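Local coordinates for protein phospholipase C beta (Meleagris gallopavo, PDB 1JAD) that forms the elongated, almost wholly helical C-terminal domain of a phospholipase C beta and pairs with a second copy of itself, at residues P16-L21 / A202-A207; K28-L33 / A111-L116; E53-K58 / E84-H89; R101-A106 / Q217-E222; A123-L128 / K196-Q201. All coordinates share one frame; numbering follows the deposited sequence.

How the contacts relate
Three long helices, 28-64, 75-155 and 161-245, carry nearly all of these contacts. Contact 1 differs in using the loop before helix 21-24. The order along the rod is contact 5, 1, 2, 4, 3; neighbouring centres in this series are 10, 15, 18 and 25 Å apart, as direct distances that include offsets across the rod, and the centres of contacts 5 and 3 are about 57 Å apart. Contacts 2 and 3 join helices 28-64 and 75-155; contacts 4 and 5 join helices 75-155 and 161-245. The first segments follow the chain from contact 1 to contact 5, while the second run 3, 2, 5, 1, 4, as expected of long antiparallel helices folded back on one another.

Contact 1 (P16-L21 / A202-A207); sequences PQTASL and AENLRA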
# COMPACT_ATOMS: atom_id res chain seq x y z
N PRO A 16 9.50 -16.02 2.37
CA PRO A 16 9.17 -14.60 2.32
C PRO A 16 10.30 -13.65 1.93
O PRO A 16 11.32 -13.59 2.60
CB PRO A 16 8.66 -14.33 3.74
CG PRO A 16 7.94 -15.61 4.04
CD PRO A 16 9.04 -16.58 3.66
N GLN A 17 10.11 -12.92 0.84
CA GLN A 17 11.11 -11.96 0.38
C GLN A 17 10.56 -10.94 -0.60
O GLN A 17 9.90 -11.30 -1.57
CB GLN A 17 12.28 -12.69 -0.29
CG GLN A 17 11.92 -13.39 -1.58
CD GLN A 17 13.14 -13.61 -2.47
OE1 GLN A 17 13.76 -12.65 -2.94
NE2 GLN A 17 13.49 -14.87 -2.69
N THR A 18 10.83 -9.66 -0.34
CA THR A 18 10.40 -8.57 -1.21
C THR A 18 11.60 -7.71 -1.54
O THR A 18 12.49 -7.52 -0.71
CB THR A 18 9.33 -7.66 -0.54
OG1 THR A 18 8.08 -8.35 -0.45
CG2 THR A 18 9.13 -6.38 -1.35
N ALA A 19 11.62 -7.19 -2.76
CA ALA A 19 12.72 -6.34 -3.21
C ALA A 19 13.00 -5.30 -2.13
O ALA A 19 12.09 -4.86 -1.43
CB ALA A 19 12.35 -5.65 -4.52
N SER A 20 14.27 -4.93 -2.00
CA SER A 20 14.65 -3.93 -1.01
C SER A 20 14.54 -2.55 -1.62
O SER A 20 14.31 -2.41 -2.83
CB SER A 20 16.08 -4.19 -0.53
OG SER A 20 16.97 -4.22 -1.63
N LEU A 21 14.69 -1.52 -0.80
CA LEU A 21 14.60 -0.15 -1.28
C LEU A 21 15.71 0.03 -2.30
O LEU A 21 15.60 0.84 -3.22
CB LEU A 21 14.79 0.85 -0.14
CG LEU A 21 14.08 2.20 -0.23
CD1 LEU A 21 14.79 3.19 0.66
CD2 LEU A 21 14.09 2.73 -1.65
N ALA A 202 5.55 -4.33 4.75
CA ALA A 202 5.24 -3.17 5.59
C ALA A 202 6.52 -2.43 5.93
O ALA A 202 6.58 -1.19 5.87
CB ALA A 202 4.53 -3.61 6.85
N GLU A 203 7.55 -3.20 6.29
CA GLU A 203 8.86 -2.67 6.66
C GLU A 203 9.47 -1.91 5.48
O GLU A 203 10.10 -0.87 5.64
CB GLU A 203 9.76 -3.84 7.06
CG GLU A 203 11.25 -3.54 7.06
CD GLU A 203 12.10 -4.80 7.27
OE1 GLU A 203 12.08 -5.37 8.39
OE2 GLU A 203 12.78 -5.22 6.31
N ASN A 204 9.25 -2.44 4.29
CA ASN A 204 9.77 -1.84 3.08
C ASN A 204 9.09 -0.48 2.85
O ASN A 204 9.76 0.53 2.61
CB ASN A 204 9.54 -2.80 1.92
CG ASN A 204 10.30 -2.42 0.68
OD1 ASN A 204 9.87 -1.56 -0.08
ND2 ASN A 204 11.46 -3.04 0.50
N LEU A 205 7.77 -0.47 2.94
CA LEU A 205 7.01 0.76 2.76
C LEU A 205 7.56 1.78 3.75
O LEU A 205 7.87 2.92 3.40
CB LEU A 205 5.52 0.51 3.07
CG LEU A 205 4.58 1.72 3.05
CD1 LEU A 205 4.54 2.32 1.66
CD2 LEU A 205 3.18 1.28 3.46
N ARG A 206 7.71 1.34 4.99
CA ARG A 206 8.21 2.19 6.05
C ARG A 206 9.59 2.74 5.69
O ARG A 206 9.88 3.90 5.93
CB ARG A 206 8.23 1.37 7.35
CG ARG A 206 8.58 2.15 8.59
CD ARG A 206 7.94 1.53 9.85
NE ARG A 206 8.46 0.22 10.24
CZ ARG A 206 8.11 -0.96 9.71
NH1 ARG A 206 7.21 -1.03 8.74
NH2 ARG A 206 8.67 -2.07 10.17
N ALA A 207 10.46 1.92 5.11
CA ALA A 207 11.78 2.42 4.74
C ALA A 207 11.60 3.57 3.74
O ALA A 207 12.25 4.61 3.83
CB ALA A 207 12.61 1.30 4.12
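N204 and L21 supply most of the interface, with A207 next. The N204 side chain leaves helix 161-245 with CG anti to the backbone N (chi1 -167°) and pushes its amide toward the extended loop. ND2 comes 2.7 Å from A19 O, but A19 O lies well out of the plane of the amide, so the pair is not a hydrogen bond. The same nitrogen lies 3.6 Å from S20 CA and 3.8 Å from L21 N, so the amide end is packed against backbone. OD1 of N204 is buried without a partner in the model. L21 CD1 lies 4.3 Å from A207 O, one turn after N204 on the helix, a loose contact; the L21 side chain also packs on I113 of helix 75-155. T18 CG2 touches N204 only marginally; its hydroxyl is hydrogen-bonded to E124. The chain changes character at S20: this N-cap residue caps a backbone N of helix 21-24 through OG, and S20 N gives a weak hydrogen bond to E23 OE2. Reciprocal bonding of this kind, in an S-x-x-E sequence, is consistent with a capping box at the start of a short helix lying against a coiled-coil rod.

Contact 2 (K28-L33 / A111-L116); sequences KLFLKL and AKITEL
F30 and I113 meet in a CH-pi contact. I113 CD1 stands over one face of the ring, 3.7 Å from its centroid and 22° off the normal, displaced toward the rim. CG1 of I113 lies lower, 3.3 Å from both F30 CD1 and F30 CE1, which places the isoleucine branch against one side of the ring. The CB of F30 does not point at the partner helix; with CG anti to the backbone N (chi1 -173°), the ring is nevertheless brought up to I113. K112 CB sits at the ring edge, near its plane.

Purely aliphatic contacts flank the ring. L116 CD1 touches F30 CB at 4.2 Å, and its CD2 meets L29 CD2 at 4.4 Å. The short helical segments run antiparallel, at 176°, with axes 10.0 Å apart, consistent with an antiparallel coiled-coil pair; L29 and L33 point across, and the ends of F30 and I113 swing in. Helix 161-245 and the region around helix 21-24 close in from beyond I113, which also packs on I208, L21 and L24.

K112 joins in through its methylenes: CB lies 4.0 Å from L33 CD2, and CE lies 4.0 Å from L29 CB. The charged end turns back to its own helix, where NZ forms a salt bridge with E115 OE2 at 3.2 Å, approaching the carboxylate from its syn side and somewhat out of its plane.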
# COMPACT_ATOMS: atom_id res chain seq x y z
N LYS A 28 14.48 0.99 -14.09
CA LYS A 28 14.42 2.01 -15.15
C LYS A 28 13.52 3.19 -14.82
O LYS A 28 13.99 4.31 -14.61
CB LYS A 28 13.96 1.39 -16.47
CG LYS A 28 14.98 0.46 -17.14
CD LYS A 28 14.44 -0.18 -18.43
CE LYS A 28 14.10 0.84 -19.54
NZ LYS A 28 12.93 1.71 -19.21
N LEU A 29 12.21 2.94 -14.80
CA LEU A 29 11.23 3.98 -14.51
C LEU A 29 11.61 4.90 -13.34
O LEU A 29 11.46 6.12 -13.43
CB LEU A 29 9.85 3.37 -14.25
CG LEU A 29 9.15 2.68 -15.42
CD1 LEU A 29 9.98 1.50 -15.90
CD2 LEU A 29 7.77 2.22 -14.98
N PHE A 30 12.11 4.33 -12.25
CA PHE A 30 12.48 5.16 -11.11
C PHE A 30 13.64 6.07 -11.47
O PHE A 30 13.59 7.27 -11.19
CB PHE A 30 12.88 4.32 -9.90
CG PHE A 30 13.11 5.14 -8.66
CD1 PHE A 30 12.05 5.75 -8.01
CD2 PHE A 30 14.40 5.36 -8.18
CE1 PHE A 30 12.26 6.56 -6.89
CE2 PHE A 30 14.63 6.17 -7.06
CZ PHE A 30 13.56 6.77 -6.42
N LEU A 31 14.68 5.52 -12.08
CA LEU A 31 15.80 6.35 -12.45
C LEU A 31 15.45 7.42 -13.48
O LEU A 31 16.01 8.51 -13.45
CB LEU A 31 16.99 5.51 -12.93
CG LEU A 31 17.80 4.80 -11.82
CD1 LEU A 31 19.02 4.11 -12.43
CD2 LEU A 31 18.26 5.82 -10.78
N LYS A 32 14.52 7.13 -14.39
CA LYS A 32 14.17 8.15 -15.38
C LYS A 32 13.52 9.32 -14.66
O LYS A 32 13.80 10.48 -14.96
CB LYS A 32 13.22 7.62 -16.46
CG LYS A 32 11.78 7.42 -16.02
CD LYS A 32 10.88 7.17 -17.23
CE LYS A 32 11.37 5.98 -18.06
NZ LYS A 32 10.50 5.71 -19.25
N LEU A 33 12.65 9.01 -13.69
CA LEU A 33 11.99 10.06 -12.93
C LEU A 33 13.03 10.94 -12.26
O LEU A 33 12.94 12.17 -12.31
CB LEU A 33 11.07 9.47 -11.86
CG LEU A 33 10.49 10.50 -10.88
CD1 LEU A 33 9.61 11.51 -11.62
CD2 LEU A 33 9.70 9.78 -9.80
N ALA A 111 5.45 7.92 -4.56
CA ALA A 111 4.36 7.44 -5.40
C ALA A 111 4.87 6.41 -6.39
O ALA A 111 4.29 5.33 -6.54
CB ALA A 111 3.74 8.60 -6.15
N LYS A 112 5.98 6.74 -7.05
CA LYS A 112 6.55 5.84 -8.04
C LYS A 112 7.01 4.54 -7.40
O LYS A 112 6.49 3.47 -7.72
CB LYS A 112 7.74 6.51 -8.75
CG LYS A 112 8.05 5.89 -10.10
CD LYS A 112 6.80 5.96 -10.98
CE LYS A 112 7.02 5.45 -12.40
NZ LYS A 112 5.75 5.56 -13.18
N ILE A 113 7.97 4.61 -6.49
CA ILE A 113 8.45 3.40 -5.85
C ILE A 113 7.34 2.61 -5.18
O ILE A 113 7.35 1.38 -5.22
CB ILE A 113 9.58 3.69 -4.83
CG1 ILE A 113 10.90 3.86 -5.57
CG2 ILE A 113 9.70 2.54 -3.83
CD1 ILE A 113 12.11 3.90 -4.68
N THR A 114 6.37 3.30 -4.58
CA THR A 114 5.27 2.57 -3.96
C THR A 114 4.55 1.78 -5.04
O THR A 114 4.00 0.71 -4.79
CB THR A 114 4.31 3.52 -3.26
OG1 THR A 114 4.94 4.02 -2.08
CG2 THR A 114 3.03 2.80 -2.89
N GLU A 115 4.57 2.32 -6.26
CA GLU A 115 3.96 1.66 -7.40
C GLU A 115 4.69 0.35 -7.67
O GLU A 115 4.13 -0.73 -7.51
CB GLU A 115 4.05 2.56 -8.64
CG GLU A 115 3.85 1.83 -9.97
CD GLU A 115 4.01 2.73 -11.19
OE1 GLU A 115 4.12 2.18 -12.31
OE2 GLU A 115 4.03 3.97 -11.04
N LEU A 116 5.95 0.46 -8.08
CA LEU A 116 6.78 -0.70 -8.39
C LEU A 116 6.68 -1.77 -7.30
O LEU A 116 6.37 -2.93 -7.58
CB LEU A 116 8.24 -0.25 -8.55
CG LEU A 116 8.49 0.90 -9.54
CD1 LEU A 116 9.95 1.34 -9.47
CD2 LEU A 116 8.10 0.48 -10.94

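Contact 3 (E53-K58 / E84-H89); sequences EELLQK and EMELIH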
# COMPACT_ATOMS: atom_id res chain seq x y z
N GLU A 53 18.73 38.67 -13.53
CA GLU A 53 19.40 39.45 -14.56
C GLU A 53 18.41 40.51 -15.02
O GLU A 53 18.73 41.70 -15.12
CB GLU A 53 19.76 38.52 -15.72
CG GLU A 53 20.46 39.16 -16.90
CD GLU A 53 20.71 38.15 -18.02
OE1 GLU A 53 21.40 37.14 -17.77
OE2 GLU A 53 20.20 38.37 -19.15
N GLU A 54 17.20 40.06 -15.29
CA GLU A 54 16.12 40.90 -15.75
C GLU A 54 15.77 42.00 -14.75
O GLU A 54 15.21 43.02 -15.11
CB GLU A 54 14.91 40.01 -16.02
CG GLU A 54 13.75 40.65 -16.72
CD GLU A 54 12.77 39.62 -17.22
OE1 GLU A 54 11.75 40.00 -17.82
OE2 GLU A 54 13.03 38.41 -17.01
N LEU A 55 16.12 41.78 -13.49
CA LEU A 55 15.87 42.75 -12.43
C LEU A 55 16.98 43.80 -12.39
O LEU A 55 16.73 44.95 -12.03
CB LEU A 55 15.77 42.04 -11.07
CG LEU A 55 15.49 42.90 -9.83
CD1 LEU A 55 14.18 43.66 -10.00
CD2 LEU A 55 15.42 42.01 -8.60
N LEU A 56 18.19 43.40 -12.74
CA LEU A 56 19.31 44.34 -12.74
C LEU A 56 19.17 45.24 -13.97
O LEU A 56 19.43 46.44 -13.89
CB LEU A 56 20.65 43.60 -12.77
CG LEU A 56 20.92 42.67 -11.58
CD1 LEU A 56 22.31 42.09 -11.70
CD2 LEU A 56 20.80 43.45 -10.28
N GLN A 57 18.76 44.66 -15.09
CA GLN A 57 18.57 45.43 -16.31
C GLN A 57 17.64 46.60 -16.01
O GLN A 57 17.89 47.72 -16.42
CB GLN A 57 17.97 44.54 -17.41
CG GLN A 57 17.50 45.28 -18.67
CD GLN A 57 18.60 46.11 -19.33
OE1 GLN A 57 19.08 47.10 -18.76
NE2 GLN A 57 19.00 45.71 -20.54
N LYS A 58 16.56 46.31 -15.29
CA LYS A 58 15.57 47.31 -14.92
C LYS A 58 16.23 48.47 -14.17
O LYS A 58 15.88 49.63 -14.38
CB LYS A 58 14.49 46.67 -14.05
CG LYS A 58 13.46 47.64 -13.50
CD LYS A 58 12.55 46.94 -12.51
CE LYS A 58 11.64 47.92 -11.79
NZ LYS A 58 10.83 47.26 -10.71
N GLU A 84 18.15 46.33 -3.50
CA GLU A 84 18.50 45.33 -2.52
C GLU A 84 17.28 44.55 -2.02
O GLU A 84 17.35 43.33 -1.87
CB GLU A 84 19.22 45.98 -1.34
CG GLU A 84 20.61 46.49 -1.70
CD GLU A 84 21.36 47.09 -0.52
OE1 GLU A 84 21.50 46.41 0.52
OE2 GLU A 84 21.83 48.24 -0.64
N MSE A 85 16.18 45.26 -1.79
CA MSE A 85 14.98 44.61 -1.28
C MSE A 85 14.25 43.78 -2.34
O MSE A 85 13.61 42.79 -2.01
CB MSE A 85 14.03 45.65 -0.67
CG MSE A 85 12.96 45.05 0.24
SE MSE A 85 13.65 44.04 1.64
CE MSE A 85 14.79 45.27 2.43
N GLU A 86 14.33 44.19 -3.61
CA GLU A 86 13.68 43.41 -4.66
C GLU A 86 14.49 42.15 -4.94
O GLU A 86 13.95 41.15 -5.42
CB GLU A 86 13.53 44.23 -5.94
CG GLU A 86 12.38 45.22 -5.88
CD GLU A 86 12.18 45.95 -7.20
OE1 GLU A 86 12.07 45.27 -8.25
OE2 GLU A 86 12.13 47.20 -7.19
N LEU A 87 15.78 42.20 -4.65
CA LEU A 87 16.62 41.03 -4.82
C LEU A 87 16.35 40.12 -3.64
O LEU A 87 16.20 38.91 -3.81
CB LEU A 87 18.10 41.42 -4.86
CG LEU A 87 18.57 42.11 -6.15
CD1 LEU A 87 20.03 42.53 -5.99
CD2 LEU A 87 18.40 41.16 -7.35
N ILE A 88 16.27 40.69 -2.44
CA ILE A 88 15.97 39.89 -1.26
C ILE A 88 14.66 39.14 -1.50
O ILE A 88 14.60 37.91 -1.38
CB ILE A 88 15.80 40.77 -0.01
CG1 ILE A 88 17.15 41.38 0.40
CG2 ILE A 88 15.24 39.94 1.14
CD1 ILE A 88 18.14 40.37 0.89
N HIS A 89 13.60 39.88 -1.84
CA HIS A 89 12.32 39.25 -2.10
C HIS A 89 12.42 38.20 -3.19
O HIS A 89 11.83 37.12 -3.08
CB HIS A 89 11.26 40.29 -2.47
CG HIS A 89 10.77 41.07 -1.29
ND1 HIS A 89 9.75 42.00 -1.38
CD2 HIS A 89 11.15 41.06 0.01
CE1 HIS A 89 9.53 42.52 -0.19
NE2 HIS A 89 10.36 41.97 0.67
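Within the antiparallel pairing of helices 28-64 and 75-155, L55 touches both L87 and E86. Its two methyls divide the work: CD2 meets L87 CD2 at 3.3 Å, a tight methyl-to-methyl contact, while CD1 lies 3.2 Å from E86 OE1. With CG anti to the backbone N (chi1 -180°), the L55 branch is directed across the gap, and CD2 also comes 3.6 Å from the backbone O of E86. L56 adds a looser contact, its CD2 being 4.4 Å from L87 CD2. The segments run at 166° with axes 10.9 Å apart, consistent with an antiparallel coiled-coil pair. L87 also packs on M237 and V238 of helix 161-245, so it lies between three helices. Beside the leucines, the extended K58 chain passes roughly perpendicular to the E86 side chain and brings NZ 3.4 Å from E86 OE1, a salt bridge whose hydrogen bond is weak. The other carboxylate oxygen, OE2, takes a hydrogen bond from Y59 OH, the stronger of the two partners.

Contact 4 (R101-A106 / Q217-E222); sequences RKEQHA and QEAVAE
The shortest polar bond between segments 101-106 and 217-222 runs from K102 NZ to E222 OE1, 3.0 Å long and part of a salt bridge. NZ approaches on the syn side of the carboxylate, 28° out of its plane. The lysine chain bends at chi2 and again at chi4 (65°), the latter turning NZ toward the partner, while the glutamate is extended beyond CG; the two side chains lie roughly perpendicular.

Beneath this bridge the helices come close. A219 CB lies 3.3 Å from K102 CB and 3.8 Å from E103 CG, the small methyl fitting against the first carbons of two longer side chains. The CA atoms of K102 and A219 are 5.8 Å apart, and the segment axes approach to 8.9 Å at 173°. The close approach at A219 fits its small side chain and is consistent with an antiparallel coiled-coil pair.

E103 runs past V220, its OE2 lying 3.8 Å from V220 CG2, a van der Waals contact only. The charge of E103 is met within its own helix, where OE2 forms a salt bridge with R99. V220 also packs on T187 of the second subunit. From another side helix 28-64 lies against 101-106, with L41 touching both K102 and H105.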
# COMPACT_ATOMS: atom_id res chain seq x y z
N ARG A 101 9.48 22.54 -4.69
CA ARG A 101 9.66 21.60 -5.79
C ARG A 101 10.38 20.36 -5.27
O ARG A 101 9.98 19.24 -5.58
CB ARG A 101 10.46 22.23 -6.94
CG ARG A 101 10.67 21.29 -8.14
CD ARG A 101 9.34 20.70 -8.62
NE ARG A 101 8.42 21.73 -9.09
CZ ARG A 101 8.37 22.19 -10.34
NH1 ARG A 101 9.21 21.71 -11.25
NH2 ARG A 101 7.52 23.15 -10.66
N LYS A 102 11.44 20.57 -4.48
CA LYS A 102 12.19 19.44 -3.91
C LYS A 102 11.19 18.49 -3.24
O LYS A 102 11.05 17.33 -3.63
CB LYS A 102 13.20 19.90 -2.85
CG LYS A 102 14.42 20.65 -3.35
CD LYS A 102 15.28 19.80 -4.27
CE LYS A 102 16.60 20.48 -4.59
NZ LYS A 102 17.47 20.65 -3.39
N GLU A 103 10.48 19.00 -2.24
CA GLU A 103 9.50 18.20 -1.53
C GLU A 103 8.49 17.57 -2.48
O GLU A 103 8.03 16.45 -2.25
CB GLU A 103 8.80 19.07 -0.48
CG GLU A 103 9.77 19.57 0.57
CD GLU A 103 9.09 20.24 1.73
OE1 GLU A 103 8.32 19.55 2.43
OE2 GLU A 103 9.32 21.45 1.94
N GLN A 104 8.17 18.27 -3.55
CA GLN A 104 7.22 17.75 -4.54
C GLN A 104 7.88 16.53 -5.18
O GLN A 104 7.21 15.54 -5.47
CB GLN A 104 6.95 18.81 -5.61
CG GLN A 104 5.57 18.74 -6.28
CD GLN A 104 5.10 17.32 -6.52
OE1 GLN A 104 4.72 16.61 -5.59
NE2 GLN A 104 5.14 16.89 -7.79
N HIS A 105 9.20 16.60 -5.40
CA HIS A 105 9.92 15.47 -5.98
C HIS A 105 9.90 14.30 -4.98
O HIS A 105 9.83 13.13 -5.37
CB HIS A 105 11.39 15.83 -6.28
CG HIS A 105 11.56 16.82 -7.40
ND1 HIS A 105 10.85 16.75 -8.58
CD2 HIS A 105 12.45 17.83 -7.55
CE1 HIS A 105 11.28 17.69 -9.40
NE2 HIS A 105 12.25 18.36 -8.80
N ALA A 106 9.97 14.63 -3.69
CA ALA A 106 9.94 13.61 -2.66
C ALA A 106 8.60 12.85 -2.73
O ALA A 106 8.56 11.62 -2.67
CB ALA A 106 10.13 14.25 -1.28
N GLN A 217 13.17 16.76 4.62
CA GLN A 217 13.98 17.35 5.68
C GLN A 217 15.11 18.16 5.04
O GLN A 217 15.33 19.33 5.38
CB GLN A 217 14.55 16.22 6.54
CG GLN A 217 15.49 16.63 7.66
CD GLN A 217 15.90 15.41 8.50
OE1 GLN A 217 16.42 14.42 7.96
NE2 GLN A 217 15.66 15.48 9.81
N GLU A 218 15.82 17.53 4.12
CA GLU A 218 16.92 18.16 3.41
C GLU A 218 16.48 19.39 2.60
O GLU A 218 17.14 20.42 2.59
CB GLU A 218 17.58 17.13 2.49
CG GLU A 218 18.53 16.20 3.23
CD GLU A 218 18.85 14.93 2.46
OE1 GLU A 218 19.08 15.01 1.23
OE2 GLU A 218 18.90 13.84 3.09
N ALA A 219 15.33 19.28 1.94
CA ALA A 219 14.79 20.38 1.14
C ALA A 219 14.53 21.60 2.00
O ALA A 219 14.61 22.73 1.52
CB ALA A 219 13.51 19.95 0.46
N VAL A 220 14.22 21.38 3.28
CA VAL A 220 13.94 22.49 4.18
C VAL A 220 15.23 23.04 4.77
O VAL A 220 15.33 24.24 5.03
CB VAL A 220 13.04 22.06 5.36
CG1 VAL A 220 12.78 23.27 6.26
CG2 VAL A 220 11.73 21.47 4.84
N ALA A 221 16.20 22.16 5.00
CA ALA A 221 17.49 22.55 5.58
C ALA A 221 18.19 23.53 4.65
O ALA A 221 18.76 24.53 5.08
CB ALA A 221 18.35 21.32 5.80
N GLU A 222 18.15 23.22 3.36
CA GLU A 222 18.77 24.07 2.36
C GLU A 222 18.08 25.43 2.39
O GLU A 222 18.73 26.47 2.53
CB GLU A 222 18.62 23.41 1.00
CG GLU A 222 19.04 24.26 -0.17
CD GLU A 222 18.81 23.55 -1.47
OE1 GLU A 222 17.66 23.11 -1.70
OE2 GLU A 222 19.76 23.44 -2.27

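Contact 5 (A123-L128 / K196-Q201); sequences AELKAL and KLEEKQ
Different first torsions bring L125 and L197 together. In L125, CG is anti to the carbonyl carbon (chi1 -67°); in L197 it is anti to the backbone N (chi1 -174°), and the side chains cross with L125 CD2 3.4 Å from L197 CD2. The same L125 methyl is 3.9 Å from L197 CD1, so it sits against both branches of the facing leucine. L197 CD1 in turn meets L128 CD2 at 3.9 Å, the L128 and L197 chains running alongside each other in opposite senses. L197 is therefore wedged between two leucines spaced three residues apart on the partner helix, and E198 CG adds a contact with L125 CD2 at 4.1 Å.

At the other end of the patch the E124 carboxylate and the Q201 amide meet with their planes nearly coplanar, 7° apart. E124 is extended beyond CG, and the main polar partner of its carboxylate is T18 of the N-terminal loop.

The segment axes, 10.9 Å apart at 172°, are consistent with an antiparallel coiled-coil pair formed by helices 75-155 and 161-245. Here the N-terminal loop packs against the pair: L13 and P14 touch L128, P16 lies on L197, and T18 lies on Q201. E198, by contrast, packs on Q209 of the second subunit.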
# COMPACT_ATOMS: atom_id res chain seq x y z
N ALA A 123 2.56 -9.88 -6.71
CA ALA A 123 3.02 -11.09 -7.38
C ALA A 123 3.58 -12.08 -6.38
O ALA A 123 3.43 -13.29 -6.55
CB ALA A 123 4.07 -10.73 -8.40
N GLU A 124 4.22 -11.59 -5.33
CA GLU A 124 4.79 -12.46 -4.31
C GLU A 124 3.64 -13.16 -3.61
O GLU A 124 3.60 -14.38 -3.56
CB GLU A 124 5.60 -11.63 -3.31
CG GLU A 124 6.61 -10.76 -4.01
CD GLU A 124 7.18 -9.69 -3.12
OE1 GLU A 124 6.46 -9.24 -2.20
OE2 GLU A 124 8.34 -9.28 -3.37
N LEU A 125 2.69 -12.38 -3.09
CA LEU A 125 1.54 -12.94 -2.39
C LEU A 125 0.83 -13.92 -3.29
O LEU A 125 0.29 -14.92 -2.82
CB LEU A 125 0.55 -11.85 -1.99
CG LEU A 125 0.95 -10.81 -0.94
CD1 LEU A 125 -0.19 -9.81 -0.79
CD2 LEU A 125 1.24 -11.48 0.39
N LYS A 126 0.83 -13.65 -4.59
CA LYS A 126 0.15 -14.54 -5.51
C LYS A 126 0.95 -15.83 -5.66
O LYS A 126 0.38 -16.92 -5.69
CB LYS A 126 -0.02 -13.84 -6.85
CG LYS A 126 -0.87 -14.61 -7.84
CD LYS A 126 -1.10 -13.78 -9.10
CE LYS A 126 -1.93 -14.53 -10.12
NZ LYS A 126 -1.23 -15.77 -10.56
N ALA A 127 2.26 -15.70 -5.73
CA ALA A 127 3.10 -16.88 -5.87
C ALA A 127 3.00 -17.80 -4.65
O ALA A 127 2.96 -19.02 -4.78
CB ALA A 127 4.56 -16.47 -6.11
N LEU A 128 2.95 -17.21 -3.45
CA LEU A 128 2.85 -18.00 -2.23
C LEU A 128 1.54 -18.79 -2.24
O LEU A 128 1.54 -20.01 -2.04
CB LEU A 128 2.92 -17.08 -1.01
CG LEU A 128 2.70 -17.67 0.38
CD1 LEU A 128 3.75 -18.75 0.69
CD2 LEU A 128 2.77 -16.54 1.39
N LYS A 196 4.53 -13.28 7.63
CA LYS A 196 5.91 -12.79 7.64
C LYS A 196 6.14 -11.96 6.37
O LYS A 196 6.79 -10.91 6.41
CB LYS A 196 6.87 -13.99 7.67
CG LYS A 196 8.20 -13.75 8.39
CD LYS A 196 9.02 -12.60 7.83
CE LYS A 196 10.30 -12.39 8.67
NZ LYS A 196 10.02 -12.14 10.13
N LEU A 197 5.61 -12.44 5.26
CA LEU A 197 5.75 -11.77 3.97
C LEU A 197 5.14 -10.37 3.99
O LEU A 197 5.76 -9.39 3.57
CB LEU A 197 5.10 -12.63 2.88
CG LEU A 197 5.24 -12.19 1.42
CD1 LEU A 197 4.74 -13.28 0.49
CD2 LEU A 197 4.46 -10.92 1.21
N GLU A 198 3.91 -10.27 4.48
CA GLU A 198 3.24 -8.98 4.53
C GLU A 198 4.01 -8.08 5.47
O GLU A 198 4.02 -6.86 5.33
CB GLU A 198 1.80 -9.16 5.02
CG GLU A 198 1.04 -10.20 4.24
CD GLU A 198 -0.42 -10.27 4.63
OE1 GLU A 198 -0.71 -10.36 5.84
OE2 GLU A 198 -1.27 -10.26 3.71
N GLU A 199 4.67 -8.70 6.43
CA GLU A 199 5.44 -7.96 7.42
C GLU A 199 6.63 -7.25 6.76
O GLU A 199 6.91 -6.10 7.06
CB GLU A 199 5.92 -8.92 8.49
CG GLU A 199 6.46 -8.27 9.73
CD GLU A 199 6.87 -9.30 10.76
OE1 GLU A 199 7.89 -9.99 10.53
OE2 GLU A 199 6.16 -9.43 11.78
N LYS A 200 7.34 -7.94 5.88
CA LYS A 200 8.48 -7.35 5.21
C LYS A 200 8.00 -6.18 4.36
O LYS A 200 8.53 -5.07 4.44
CB LYS A 200 9.18 -8.38 4.32
CG LYS A 200 9.99 -9.41 5.09
CD LYS A 200 10.60 -10.41 4.15
CE LYS A 200 11.53 -11.35 4.89
NZ LYS A 200 12.68 -10.60 5.46
N GLN A 201 6.97 -6.43 3.57
CA GLN A 201 6.39 -5.40 2.72
C GLN A 201 6.09 -4.15 3.54
O GLN A 201 6.36 -3.03 3.09
CB GLN A 201 5.15 -5.97 2.04
CG GLN A 201 5.55 -7.10 1.11
CD GLN A 201 4.40 -7.94 0.61
OE1 GLN A 201 4.57 -8.73 -0.33
NE2 GLN A 201 3.24 -7.81 1.24